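Local coordinates for putative uncharacterized protein (PDB 4GNX), which binds single-stranded DNA through OB-fold domains as a subunit of replication protein A, at residues 163-168 / 175-180; 139-144 / 196-201. One frame throughout, in Å; residues are numbered along the deposited sequence.

Both contacts belong to one OB-fold barrel and are largely buried. Contact 1 pairs the hairpin strands 159-168 and 174-180. Contact 2 pairs the sequence-distant strands 135-152 and 198-207. Contact 1 is nested inside the chain loop that contact 2 closes. Strand 135-152 also pairs with 159-168, and probable hydrogen bonds from D143 N to T166 O and from I141 N to V168 O tie the contacts together. L165 packs on L142, and L177 on F201, in a shared apolar core. Contact 1 has a polar face that leads to the DNA. Contact 2 lies about 12 Å from the nucleic acid at its nearest atom; its face of I139, I141, V198 and A200 is apolar and meets helix 229-242.

Contact 1. Residues 163-168 / 175-180; sequences RELTLV and VKLTLW. With nucleotides of chain G.
W180 meets the DNA at the end of strand 175-180. Thymine DT6 of chain G covers one face of the indole, with its C5 offset toward the rim, 3.5 Å above the ring plane. DT7 of chain G comes to the far end of the ring, where its O4' lies at the edge, in plane. On the face opposite DT6, T178 CG2 sits over the ring centre, 3.5 Å above the plane. With OG1 beside the backbone N (chi1 -73°), CG2 falls anti to it. T178 OG1 is hydrogen-bonded to A265 O, and the indole NE1 to S215 OG.

E164 stands across from T178 in a non-hydrogen-bonded pair. E164 CG lies 3.5 Å from T178 OG1 and its extended chain crosses T178 obliquely. E164 OE2 forms a salt bridge with K162 NZ and accepts a hydrogen bond from A265 N, and E164 OE1 rests 3.7 Å from K176 CG.

Six backbone hydrogen bonds hold these residues in antiparallel register. L179 N to R163 O is the shortest at 2.7 Å, and L167 N to V175 O is the straightest at 173°. The other face carries R163, L165, L167, V175, L177 and L179. L165 CD2 meets L179 CD1 at 3.9 Å, the two chains crossing at about a right angle. L167 CD1 meets L177 CD1 at the same 3.9 Å. F187, F201 and M216 pack against these leucines. The hairpin is part of an OB-fold barrel, and stacking of a base on an aromatic side chain is characteristic of the DNA-binding OB folds of replication protein A.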
ATOM      1  N   ARG C 163     -13.683 -13.024 -19.524  1.00 65.84           N
ATOM      2  CA  ARG C 163     -14.995 -12.741 -20.115  1.00 66.54           C
ATOM      3  C   ARG C 163     -15.806 -11.760 -19.266  1.00 64.94           C
ATOM      4  O   ARG C 163     -15.647 -11.707 -18.050  1.00 62.41           O
ATOM      5  CB  ARG C 163     -15.784 -14.029 -20.390  1.00 67.18           C
ATOM      6  CG  ARG C 163     -17.240 -13.794 -20.761  1.00 68.46           C
ATOM      7  CD  ARG C 163     -17.969 -15.074 -21.124  1.00 70.43           C
ATOM      8  NE  ARG C 163     -17.774 -15.396 -22.535  1.00 74.15           N
ATOM      9  CZ  ARG C 163     -17.253 -16.529 -22.980  1.00 74.99           C
ATOM     10  NH1 ARG C 163     -16.890 -17.477 -22.121  1.00 73.87           N
ATOM     11  NH2 ARG C 163     -17.105 -16.716 -24.285  1.00 76.94           N
ATOM     12  N   GLU C 164     -16.674 -10.990 -19.924  1.00 66.37           N
ATOM     13  CA  GLU C 164     -17.447  -9.946 -19.262  1.00 65.39           C
ATOM     14  C   GLU C 164     -18.943 -10.180 -19.315  1.00 65.25           C
ATOM     15  O   GLU C 164     -19.486 -10.509 -20.363  1.00 68.11           O
ATOM     16  CB  GLU C 164     -17.111  -8.579 -19.849  1.00 67.84           C
ATOM     17  CG  GLU C 164     -15.770  -8.071 -19.360  1.00 69.18           C
ATOM     18  CD  GLU C 164     -15.608  -6.578 -19.506  1.00 72.36           C
ATOM     19  OE1 GLU C 164     -16.559  -5.907 -19.965  1.00 74.58           O
ATOM     20  OE2 GLU C 164     -14.521  -6.073 -19.148  1.00 73.55           O
ATOM     21  N   LEU C 165     -19.593  -9.997 -18.171  1.00 62.96           N
ATOM     22  CA  LEU C 165     -21.037 -10.126 -18.044  1.00 63.90           C
ATOM     23  C   LEU C 165     -21.630  -8.775 -17.704  1.00 64.45           C
ATOM     24  O   LEU C 165     -21.001  -7.974 -17.016  1.00 62.91           O
ATOM     25  CB  LEU C 165     -21.409 -11.095 -16.915  1.00 62.88           C
ATOM     26  CG  LEU C 165     -20.532 -12.286 -16.514  1.00 61.61           C
ATOM     27  CD1 LEU C 165     -21.123 -12.947 -15.286  1.00 61.31           C
ATOM     28  CD2 LEU C 165     -20.379 -13.296 -17.636  1.00 62.90           C
ATOM     29  N   THR C 166     -22.846  -8.529 -18.177  1.00 67.25           N
ATOM     30  CA  THR C 166     -23.587  -7.324 -17.800  1.00 69.22           C
ATOM     31  C   THR C 166     -24.684  -7.712 -16.806  1.00 70.23           C
ATOM     32  O   THR C 166     -25.538  -8.555 -17.110  1.00 72.71           O
ATOM     33  CB  THR C 166     -24.191  -6.606 -19.029  1.00 71.98           C
ATOM     34  OG1 THR C 166     -23.190  -6.462 -20.039  1.00 71.79           O
ATOM     35  CG2 THR C 166     -24.716  -5.226 -18.654  1.00 73.88           C
ATOM     36  N   LEU C 167     -24.646  -7.107 -15.621  1.00 68.89           N
ATOM     37  CA  LEU C 167     -25.605  -7.403 -14.562  1.00 69.01           C
ATOM     38  C   LEU C 167     -26.486  -6.211 -14.323  1.00 71.47           C
ATOM     39  O   LEU C 167     -26.034  -5.079 -14.465  1.00 72.73           O
ATOM     40  CB  LEU C 167     -24.888  -7.768 -13.267  1.00 66.76           C
ATOM     41  CG  LEU C 167     -23.939  -8.953 -13.383  1.00 64.82           C
ATOM     42  CD1 LEU C 167     -23.065  -9.002 -12.144  1.00 63.78           C
ATOM     43  CD2 LEU C 167     -24.706 -10.252 -13.571  1.00 65.38           C
ATOM     44  N   VAL C 168     -27.735  -6.477 -13.948  1.00 73.15           N
ATOM     45  CA  VAL C 168     -28.773  -5.455 -13.820  1.00 76.49           C
ATOM     46  C   VAL C 168     -29.645  -5.740 -12.588  1.00 77.71           C
ATOM     47  O   VAL C 168     -29.931  -6.903 -12.282  1.00 76.79           O
ATOM     48  CB  VAL C 168     -29.647  -5.422 -15.099  1.00 79.45           C
ATOM     49  CG1 VAL C 168     -30.998  -4.790 -14.833  1.00 84.48           C
ATOM     50  CG2 VAL C 168     -28.938  -4.689 -16.225  1.00 79.52           C
ATOM     51  N   VAL C 175     -23.862  -2.975 -14.635  1.00 77.17           N
ATOM     52  CA  VAL C 175     -22.441  -2.966 -14.288  1.00 75.08           C
ATOM     53  C   VAL C 175     -21.725  -4.142 -14.954  1.00 72.45           C
ATOM     54  O   VAL C 175     -22.303  -5.214 -15.111  1.00 72.11           O
ATOM     55  CB  VAL C 175     -22.228  -2.973 -12.751  1.00 74.13           C
ATOM     56  CG1 VAL C 175     -22.592  -4.325 -12.143  1.00 72.67           C
ATOM     57  CG2 VAL C 175     -20.796  -2.591 -12.400  1.00 73.52           C
ATOM     58  N   LYS C 176     -20.479  -3.932 -15.363  1.00 71.57           N
ATOM     59  CA  LYS C 176     -19.696  -5.010 -15.960  1.00 70.33           C
ATOM     60  C   LYS C 176     -18.999  -5.861 -14.879  1.00 67.62           C
ATOM     61  O   LYS C 176     -18.536  -5.342 -13.856  1.00 67.86           O
ATOM     62  CB  LYS C 176     -18.674  -4.466 -16.968  1.00 72.28           C
ATOM     63  CG  LYS C 176     -19.225  -3.938 -18.293  1.00 75.32           C
ATOM     64  CD  LYS C 176     -19.198  -2.414 -18.340  1.00 79.55           C
ATOM     65  CE  LYS C 176     -18.786  -1.864 -19.709  1.00 83.20           C
ATOM     66  NZ  LYS C 176     -19.898  -1.848 -20.695  1.00 85.88           N
ATOM     67  N   LEU C 177     -18.953  -7.173 -15.099  1.00 65.28           N
ATOM     68  CA  LEU C 177     -18.207  -8.075 -14.228  1.00 62.06           C
ATOM     69  C   LEU C 177     -17.333  -9.015 -15.051  1.00 61.84           C
ATOM     70  O   LEU C 177     -17.810  -9.655 -15.992  1.00 62.37           O
ATOM     71  CB  LEU C 177     -19.148  -8.876 -13.336  1.00 61.36           C
ATOM     72  CG  LEU C 177     -18.504  -9.769 -12.258  1.00 60.04           C
ATOM     73  CD1 LEU C 177     -19.442  -9.889 -11.063  1.00 60.61           C
ATOM     74  CD2 LEU C 177     -18.105 -11.154 -12.761  1.00 58.69           C
ATOM     75  N   THR C 178     -16.059  -9.108 -14.684  1.00 60.90           N
ATOM     76  CA  THR C 178     -15.122  -9.991 -15.382  1.00 61.47           C
ATOM     77  C   THR C 178     -15.022 -11.380 -14.725  1.00 60.41           C
ATOM     78  O   THR C 178     -14.899 -11.479 -13.500  1.00 60.08           O
ATOM     79  CB  THR C 178     -13.722  -9.336 -15.488  1.00 62.37           C
ATOM     80  OG1 THR C 178     -13.753  -8.275 -16.456  1.00 64.86           O
ATOM     81  CG2 THR C 178     -12.662 -10.341 -15.880  1.00 61.65           C
ATOM     82  N   LEU C 179     -15.102 -12.433 -15.541  1.00 60.37           N
ATOM     83  CA  LEU C 179     -14.728 -13.785 -15.121  1.00 60.35           C
ATOM     84  C   LEU C 179     -13.344 -14.079 -15.633  1.00 61.96           C
ATOM     85  O   LEU C 179     -12.984 -13.658 -16.729  1.00 64.67           O
ATOM     86  CB  LEU C 179     -15.663 -14.849 -15.696  1.00 61.25           C
ATOM     87  CG  LEU C 179     -17.177 -14.711 -15.543  1.00 62.19           C
ATOM     88  CD1 LEU C 179     -17.876 -15.917 -16.142  1.00 62.91           C
ATOM     89  CD2 LEU C 179     -17.570 -14.530 -14.088  1.00 61.52           C
ATOM     90  N   TRP C 180     -12.577 -14.828 -14.855  1.00 62.19           N
ATOM     91  CA  TRP C 180     -11.250 -15.227 -15.268  1.00 63.83           C
ATOM     92  C   TRP C 180     -11.181 -16.706 -15.463  1.00 66.39           C
ATOM     93  O   TRP C 180     -12.085 -17.434 -15.049  1.00 66.89           O
ATOM     94  CB  TRP C 180     -10.241 -14.820 -14.219  1.00 63.64           C
ATOM     95  CG  TRP C 180     -10.240 -13.350 -13.874  1.00 62.81           C
ATOM     96  CD1 TRP C 180     -10.837 -12.741 -12.782  1.00 61.46           C
ATOM     97  CD2 TRP C 180      -9.573 -12.257 -14.600  1.00 63.83           C
ATOM     98  NE1 TRP C 180     -10.605 -11.395 -12.788  1.00 61.94           N
ATOM     99  CE2 TRP C 180      -9.851 -11.039 -13.847  1.00 62.79           C
ATOM    100  CE3 TRP C 180      -8.801 -12.174 -15.759  1.00 65.42           C
ATOM    101  CZ2 TRP C 180      -9.381  -9.799 -14.252  1.00 63.85           C
ATOM    102  CZ3 TRP C 180      -8.329 -10.920 -16.153  1.00 66.40           C
ATOM    103  CH2 TRP C 180      -8.617  -9.762 -15.416  1.00 65.77           C
TER
ATOM    104  P    DT G   6      -6.157  -8.712  -9.596  1.00 84.87           P
ATOM    105  OP1  DT G   6      -5.495  -7.589  -8.886  1.00 89.54           O
ATOM    106  OP2  DT G   6      -7.643  -8.777  -9.633  1.00 89.47           O
ATOM    107  O5'  DT G   6      -5.605  -8.731 -11.092  1.00 81.58           O
ATOM    108  C5'  DT G   6      -4.228  -8.404 -11.382  1.00 80.28           C
ATOM    109  C4'  DT G   6      -3.742  -9.135 -12.615  1.00 78.55           C
ATOM    110  O4'  DT G   6      -3.947 -10.561 -12.477  1.00 80.20           O
ATOM    111  C3'  DT G   6      -4.409  -8.724 -13.927  1.00 75.50           C
ATOM    112  O3'  DT G   6      -3.406  -8.488 -14.918  1.00 76.90           O
ATOM    113  C2'  DT G   6      -5.322  -9.889 -14.267  1.00 73.06           C
ATOM    114  C1'  DT G   6      -4.689 -11.083 -13.569  1.00 74.71           C
ATOM    115  N1   DT G   6      -5.665 -12.057 -13.028  1.00 72.83           N
ATOM    116  C2   DT G   6      -5.684 -13.337 -13.537  1.00 75.03           C
ATOM    117  O2   DT G   6      -4.936 -13.715 -14.424  1.00 84.71           O
ATOM    118  N3   DT G   6      -6.619 -14.165 -12.967  1.00 70.04           N
ATOM    119  C4   DT G   6      -7.515 -13.849 -11.963  1.00 68.40           C
ATOM    120  O4   DT G   6      -8.299 -14.699 -11.554  1.00 68.08           O
ATOM    121  C5   DT G   6      -7.434 -12.492 -11.473  1.00 68.75           C
ATOM    122  C7   DT G   6      -8.360 -12.059 -10.380  1.00 69.96           C
ATOM    123  C6   DT G   6      -6.528 -11.676 -12.023  1.00 70.91           C
ATOM    124  P    DT G   7      -3.270  -7.000 -15.474  1.00 78.53           P
ATOM    125  OP1  DT G   7      -2.017  -6.884 -16.262  1.00 80.18           O
ATOM    126  OP2  DT G   7      -3.501  -6.081 -14.328  1.00 82.34           O
ATOM    127  O5'  DT G   7      -4.517  -6.927 -16.464  1.00 75.48           O
ATOM    128  C5'  DT G   7      -4.641  -7.845 -17.571  1.00 70.46           C
ATOM    129  C4'  DT G   7      -5.822  -7.484 -18.443  1.00 70.43           C
ATOM    130  O4'  DT G   7      -7.057  -7.663 -17.714  1.00 67.98           O
ATOM    131  C3'  DT G   7      -5.856  -6.045 -18.951  1.00 74.14           C
ATOM    132  O3'  DT G   7      -6.462  -6.051 -20.244  1.00 82.70           O
ATOM    133  C2'  DT G   7      -6.742  -5.340 -17.938  1.00 68.29           C
ATOM    134  C1'  DT G   7      -7.748  -6.426 -17.591  1.00 62.93           C
ATOM    135  N1   DT G   7      -8.327  -6.374 -16.233  1.00 56.90           N
ATOM    136  C2   DT G   7      -9.691  -6.522 -16.123  1.00 55.35           C
ATOM    137  O2   DT G   7     -10.427  -6.648 -17.084  1.00 53.75           O
ATOM    138  N3   DT G   7     -10.164  -6.510 -14.834  1.00 57.08           N
ATOM    139  C4   DT G   7      -9.426  -6.387 -13.673  1.00 53.52           C
ATOM    140  O4   DT G   7      -9.993  -6.392 -12.585  1.00 54.92           O
ATOM    141  C5   DT G   7      -8.001  -6.243 -13.863  1.00 52.71           C
ATOM    142  C7   DT G   7      -7.124  -6.086 -12.662  1.00 55.22           C
ATOM    143  C6   DT G   7      -7.528  -6.253 -15.117  1.00 54.05           C
TER

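Contact 2. Residues 139-144 / 196-201; sequences IGILDS and KPVLAF
Strands 139-144 and 198-201 run antiparallel, their axes at 130°, with the hydrogen-bonded pair G140 and L199 flanked by the non-hydrogen-bonded pairs I139-A200 and I141-V198. In an OB fold this pairing joins the first and fourth strands of the barrel. The hydrogen bond from L199 N to G140 O, at 3.0 Å, lies nearly along the C=O axis, and G140 N returns one to L199 O. L142 N continues the pattern to P197 O, just before strand 198-201 begins.

I139, I141, V198 and A200 share one face. I139 CG1 is anti to the backbone N (chi1 -165°) and reaches V198 CG1 at 3.7 Å. On the other branch of the valine, V198 CG2 takes I141 CD1 at 3.6 Å. V198 is thus held between the two isoleucines. Helix 229-242 covers this face through L234, Y238 and S231.

L142 and L199 turn toward the barrel interior, where L165 meets both. L142 CB touches L199 CD1 at 3.9 Å. L142 CD2 lies against the proline ring, 3.8 Å from P197 CD.

The K196 chain bends at chi2, passes I141 CG2 and L142 O, and runs beside D143, pointing the same way. The salt bridge from K196 NZ to D143 OD1 is long at 3.7 Å. The closer grip is on the backbone: K196 NZ donates to D143 O at 2.8 Å, in the carbonyl plane and on a lone pair.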
ATOM      1  N   ILE C 139     -26.060  -9.517  -6.224  1.00 70.56           N
ATOM      2  CA  ILE C 139     -27.028 -10.306  -6.998  1.00 72.22           C
ATOM      3  C   ILE C 139     -27.721  -9.460  -8.088  1.00 74.01           C
ATOM      4  O   ILE C 139     -27.902  -8.247  -7.931  1.00 75.76           O
ATOM      5  CB  ILE C 139     -28.072 -10.994  -6.084  1.00 74.81           C
ATOM      6  CG1 ILE C 139     -28.820 -12.098  -6.850  1.00 75.73           C
ATOM      7  CG2 ILE C 139     -28.998  -9.965  -5.438  1.00 77.06           C
ATOM      8  CD1 ILE C 139     -29.626 -13.029  -5.975  1.00 78.38           C
ATOM      9  N   GLY C 140     -28.097 -10.105  -9.191  1.00 74.19           N
ATOM     10  CA  GLY C 140     -28.786  -9.430 -10.290  1.00 74.70           C
ATOM     11  C   GLY C 140     -29.050 -10.337 -11.473  1.00 74.24           C
ATOM     12  O   GLY C 140     -28.580 -11.478 -11.515  1.00 73.18           O
ATOM     13  N   ILE C 141     -29.810  -9.826 -12.435  1.00 75.81           N
ATOM     14  CA  ILE C 141     -30.093 -10.553 -13.663  1.00 76.65           C
ATOM     15  C   ILE C 141     -28.914 -10.381 -14.601  1.00 74.39           C
ATOM     16  O   ILE C 141     -28.396  -9.274 -14.753  1.00 72.88           O
ATOM     17  CB  ILE C 141     -31.378 -10.040 -14.364  1.00 80.95           C
ATOM     18  CG1 ILE C 141     -32.609 -10.114 -13.428  1.00 84.62           C
ATOM     19  CG2 ILE C 141     -31.629 -10.775 -15.677  1.00 82.06           C
ATOM     20  CD1 ILE C 141     -33.240 -11.485 -13.253  1.00 86.08           C
ATOM     21  N   LEU C 142     -28.477 -11.488 -15.198  1.00 74.93           N
ATOM     22  CA  LEU C 142     -27.541 -11.454 -16.320  1.00 75.12           C
ATOM     23  C   LEU C 142     -28.281 -10.980 -17.566  1.00 79.70           C
ATOM     24  O   LEU C 142     -29.288 -11.572 -17.968  1.00 83.11           O
ATOM     25  CB  LEU C 142     -26.937 -12.837 -16.583  1.00 74.00           C
ATOM     26  CG  LEU C 142     -26.131 -12.996 -17.881  1.00 73.83           C
ATOM     27  CD1 LEU C 142     -24.759 -12.356 -17.751  1.00 70.63           C
ATOM     28  CD2 LEU C 142     -26.002 -14.458 -18.281  1.00 74.67           C
ATOM     29  N   ASP C 143     -27.784  -9.907 -18.167  1.00 80.86           N
ATOM     30  CA  ASP C 143     -28.382  -9.365 -19.377  1.00 85.70           C
ATOM     31  C   ASP C 143     -27.781 -10.040 -20.619  1.00 86.99           C
ATOM     32  O   ASP C 143     -28.499 -10.600 -21.457  1.00 90.10           O
ATOM     33  CB  ASP C 143     -28.185  -7.847 -19.423  1.00 85.98           C
ATOM     34  CG  ASP C 143     -28.664  -7.241 -20.718  1.00 89.51           C
ATOM     35  OD1 ASP C 143     -29.896  -7.164 -20.922  1.00 93.19           O
ATOM     36  OD2 ASP C 143     -27.801  -6.848 -21.531  1.00 89.24           O
ATOM     37  N   SER C 144     -26.456  -9.983 -20.706  1.00 84.96           N
ATOM     38  CA  SER C 144     -25.689 -10.566 -21.794  1.00 85.49           C
ATOM     39  C   SER C 144     -24.271 -10.792 -21.290  1.00 81.61           C
ATOM     40  O   SER C 144     -23.921 -10.391 -20.169  1.00 80.77           O
ATOM     41  CB  SER C 144     -25.670  -9.622 -23.002  1.00 89.98           C
ATOM     42  OG  SER C 144     -25.117  -8.361 -22.650  1.00 90.57           O
ATOM     43  N   LYS C 196     -31.816 -15.243 -19.520  1.00104.63           N
ATOM     44  CA  LYS C 196     -31.826 -14.227 -18.452  1.00102.06           C
ATOM     45  C   LYS C 196     -31.818 -14.749 -17.003  1.00 98.90           C
ATOM     46  O   LYS C 196     -32.719 -14.429 -16.217  1.00100.36           O
ATOM     47  CB  LYS C 196     -33.004 -13.268 -18.669  1.00106.25           C
ATOM     48  CG  LYS C 196     -32.609 -11.893 -19.177  1.00105.62           C
ATOM     49  CD  LYS C 196     -32.231 -11.857 -20.646  1.00106.40           C
ATOM     50  CE  LYS C 196     -31.675 -10.482 -20.970  1.00105.89           C
ATOM     51  NZ  LYS C 196     -31.141 -10.371 -22.353  1.00108.13           N
ATOM     52  N   PRO C 197     -30.785 -15.528 -16.636  1.00 94.33           N
ATOM     53  CA  PRO C 197     -30.806 -16.130 -15.314  1.00 92.87           C
ATOM     54  C   PRO C 197     -30.508 -15.097 -14.227  1.00 90.37           C
ATOM     55  O   PRO C 197     -30.083 -13.978 -14.528  1.00 89.51           O
ATOM     56  CB  PRO C 197     -29.669 -17.146 -15.393  1.00 90.75           C
ATOM     57  CG  PRO C 197     -28.678 -16.509 -16.310  1.00 87.91           C
ATOM     58  CD  PRO C 197     -29.485 -15.727 -17.310  1.00 90.78           C
ATOM     59  N   VAL C 198     -30.746 -15.467 -12.975  1.00 89.59           N
ATOM     60  CA  VAL C 198     -30.230 -14.685 -11.867  1.00 86.29           C
ATOM     61  C   VAL C 198     -28.868 -15.254 -11.506  1.00 81.75           C
ATOM     62  O   VAL C 198     -28.700 -16.476 -11.430  1.00 82.60           O
ATOM     63  CB  VAL C 198     -31.161 -14.709 -10.635  1.00 88.95           C
ATOM     64  CG1 VAL C 198     -30.610 -13.803  -9.542  1.00 87.20           C
ATOM     65  CG2 VAL C 198     -32.569 -14.275 -11.019  1.00 91.64           C
ATOM     66  N   LEU C 199     -27.901 -14.362 -11.308  1.00 77.47           N
ATOM     67  CA  LEU C 199     -26.577 -14.751 -10.836  1.00 73.68           C
ATOM     68  C   LEU C 199     -26.264 -14.092  -9.508  1.00 72.71           C
ATOM     69  O   LEU C 199     -26.494 -12.888  -9.331  1.00 72.24           O
ATOM     70  CB  LEU C 199     -25.509 -14.370 -11.845  1.00 70.69           C
ATOM     71  CG  LEU C 199     -25.634 -14.967 -13.239  1.00 71.73           C
ATOM     72  CD1 LEU C 199     -24.445 -14.532 -14.089  1.00 69.57           C
ATOM     73  CD2 LEU C 199     -25.752 -16.483 -13.187  1.00 72.79           C
ATOM     74  N   ALA C 200     -25.732 -14.893  -8.586  1.00 72.10           N
ATOM     75  CA  ALA C 200     -25.430 -14.443  -7.227  1.00 71.36           C
ATOM     76  C   ALA C 200     -23.932 -14.540  -6.947  1.00 68.91           C
ATOM     77  O   ALA C 200     -23.331 -15.605  -7.088  1.00 69.57           O
ATOM     78  CB  ALA C 200     -26.222 -15.257  -6.212  1.00 73.51           C
ATOM     79  N   PHE C 201     -23.334 -13.430  -6.535  1.00 66.93           N
ATOM     80  CA  PHE C 201     -21.896 -13.380  -6.327  1.00 65.06           C
ATOM     81  C   PHE C 201     -21.479 -13.154  -4.878  1.00 66.25           C
ATOM     82  O   PHE C 201     -21.983 -12.237  -4.209  1.00 67.48           O
ATOM     83  CB  PHE C 201     -21.286 -12.309  -7.218  1.00 63.14           C
ATOM     84  CG  PHE C 201     -21.325 -12.649  -8.675  1.00 62.98           C
ATOM     85  CD1 PHE C 201     -22.445 -12.356  -9.446  1.00 63.81           C
ATOM     86  CD2 PHE C 201     -20.244 -13.273  -9.284  1.00 62.56           C
ATOM     87  CE1 PHE C 201     -22.486 -12.676 -10.797  1.00 63.49           C
ATOM     88  CE2 PHE C 201     -20.281 -13.589 -10.637  1.00 62.71           C
ATOM     89  CZ  PHE C 201     -21.407 -13.293 -11.394  1.00 62.55           C
TER